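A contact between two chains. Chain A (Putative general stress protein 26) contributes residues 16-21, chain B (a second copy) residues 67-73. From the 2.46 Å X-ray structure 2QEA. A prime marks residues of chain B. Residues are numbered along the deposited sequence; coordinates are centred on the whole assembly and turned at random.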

# COMPACT_ATOMS: atom_id res chain seq x y z
N VAL A 16 3.79 -10.85 -2.23
CA VAL A 16 3.77 -9.39 -2.06
C VAL A 16 5.19 -8.95 -1.68
O VAL A 16 5.68 -9.28 -0.60
CB VAL A 16 2.74 -8.96 -0.98
CG1 VAL A 16 2.71 -7.45 -0.84
CG2 VAL A 16 1.34 -9.47 -1.34
N ARG A 17 5.84 -8.22 -2.59
CA ARG A 17 7.22 -7.75 -2.38
C ARG A 17 7.36 -6.63 -1.35
O ARG A 17 8.37 -6.58 -0.64
CB ARG A 17 7.85 -7.29 -3.71
N SER A 18 6.36 -5.74 -1.29
CA SER A 18 6.40 -4.57 -0.40
C SER A 18 5.11 -4.34 0.40
O SER A 18 4.03 -4.80 0.02
CB SER A 18 6.69 -3.30 -1.22
OG SER A 18 7.90 -3.42 -1.93
N GLY A 19 5.27 -3.62 1.50
CA GLY A 19 4.17 -3.24 2.39
C GLY A 19 4.58 -2.02 3.20
O GLY A 19 5.77 -1.71 3.31
N MSE A 20 3.59 -1.32 3.77
CA MSE A 20 3.81 -0.09 4.52
C MSE A 20 3.63 -0.37 6.01
O MSE A 20 2.50 -0.59 6.47
CB MSE A 20 2.84 0.99 4.03
CG MSE A 20 2.98 1.32 2.55
SE MSE A 20 4.63 2.24 2.11
CE MSE A 20 4.28 3.94 3.01
N LEU A 21 4.74 -0.37 6.76
CA LEU A 21 4.77 -0.72 8.19
C LEU A 21 5.01 0.49 9.09
O LEU A 21 5.69 1.44 8.70
CB LEU A 21 5.89 -1.74 8.43
CG LEU A 21 6.07 -2.37 9.81
CD1 LEU A 21 4.83 -3.12 10.27
CD2 LEU A 21 7.27 -3.31 9.78
N PHE B 67 -4.13 8.82 2.74
CA PHE B 67 -4.02 8.06 1.48
C PHE B 67 -2.63 7.43 1.44
O PHE B 67 -1.63 8.14 1.57
CB PHE B 67 -4.27 8.95 0.26
CG PHE B 67 -4.25 8.20 -1.05
CD1 PHE B 67 -5.19 7.19 -1.30
CD2 PHE B 67 -3.33 8.52 -2.05
CE1 PHE B 67 -5.18 6.48 -2.51
CE2 PHE B 67 -3.32 7.82 -3.27
CZ PHE B 67 -4.25 6.80 -3.50
N VAL B 68 -2.58 6.11 1.30
CA VAL B 68 -1.34 5.33 1.30
C VAL B 68 -1.14 4.66 -0.07
O VAL B 68 -2.07 4.06 -0.60
CB VAL B 68 -1.34 4.28 2.42
CG1 VAL B 68 -0.07 3.44 2.39
CG2 VAL B 68 -1.49 4.95 3.79
N VAL B 69 0.07 4.79 -0.61
CA VAL B 69 0.46 4.20 -1.89
C VAL B 69 1.65 3.26 -1.66
O VAL B 69 2.55 3.57 -0.88
CB VAL B 69 0.84 5.28 -2.93
CG1 VAL B 69 1.39 4.67 -4.22
CG2 VAL B 69 -0.37 6.16 -3.24
N SER B 70 1.61 2.10 -2.31
CA SER B 70 2.68 1.10 -2.25
C SER B 70 2.66 0.35 -3.58
O SER B 70 2.03 -0.70 -3.69
CB SER B 70 2.48 0.17 -1.05
OG SER B 70 3.50 -0.82 -0.98
N ASP B 71 3.34 0.92 -4.58
CA ASP B 71 3.37 0.40 -5.95
C ASP B 71 4.79 -0.01 -6.37
O ASP B 71 5.67 0.85 -6.54
CB ASP B 71 2.80 1.48 -6.88
CG ASP B 71 2.35 0.94 -8.23
OD1 ASP B 71 3.15 0.30 -8.95
OD2 ASP B 71 1.19 1.18 -8.59
N ASP B 72 5.00 -1.32 -6.53
CA ASP B 72 6.30 -1.88 -6.97
C ASP B 72 6.61 -1.60 -8.43
O ASP B 72 7.78 -1.37 -8.77
CB ASP B 72 6.37 -3.40 -6.72
CG ASP B 72 6.33 -3.77 -5.25
OD1 ASP B 72 6.82 -2.99 -4.40
OD2 ASP B 72 5.84 -4.87 -4.94
N GLY B 73 5.59 -1.65 -9.30
CA GLY B 73 5.73 -1.37 -10.74
C GLY B 73 6.34 -0.01 -11.02
O GLY B 73 7.28 0.10 -11.81
O HOH W 1 1.82 -3.32 -0.76

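Two strands face each other across this contact without a single direct backbone-to-backbone hydrogen bond; the one direct hydrogen bond joins two side chains, and a water carries the other polar link. Ser18 OG donates to Asp72′ OD1 at 2.7 Å, a short bond between a neutral hydroxyl and a carboxylate. The direction is clear because the hydroxyl has a proton to give and the carboxylate oxygen is a good acceptor. Both CA-to-CB bonds point toward the opposing stretch, and with both residues in the m rotamer at chi1 (-57° for Ser18, -65° for Asp72′), the two functional groups meet. Asp72′ OD1 also has a hydrogen bond elsewhere in the structure.

The backbone spacing is consistent with a contact made largely through side chains. The strand portions 19-21 and 67′-71′ approach no closer than 7.4 Å between axes, and their N-to-C directions differ by 133°, so they run in roughly opposing senses but are well short of antiparallel. The nearest CA atoms, those of Gly19 and Ser70′, are 6.5 Å apart. Neighbouring strands of a sheet normally lie about 5 Å apart, so this spacing leaves room for side chains and solvent between the chains.

Water 1 occupies part of that room. It donates to Ser18 O at 2.8 Å and makes a second hydrogen bond with Ser70′ OG at 3.0 Å, linking a backbone carbonyl of one chain to a side chain of the other. Ser70′ is in the t rotamer (chi1 179°), and its OG reaches the water. Direct approaches to the same oxygen are longer: Ser18 CB lies 4.0 Å from Ser70′ OG, and Gly19 N lies 4.1 Å from Ser70′ OG. The water thus makes a polar connection where the two chains do not meet closely themselves.

Around Met20 the contact is largely apolar. Met20, present as selenomethionine, points its CA-to-CB bond toward chain B, and 63 Å² of the residue is covered by the other stretch, the largest such area here. Its CG lies 3.7 Å from Val68′ CG1, a van der Waals contact between buried side chains, and the same CG lies 3.8 Å from Ser70′ CB. All three chi angles are in the m well, and the folded chain leaves SE 3.9 Å from Val69′ O. Val68′ and Ser70′ point toward chain A while Val69′ points away, the alternation expected of a strand; Val69′ therefore meets Met20 through its backbone carbonyl.

At the other end, Arg17 CB approaches Asp72′ OD2 at 3.4 Å. The model of Arg17 stops at CB, so the coordinates give no position for its guanidinium group, and the measured approach is between a carbon and a carboxylate oxygen. Altogether the two stretches bury 272 Å², both sides summed.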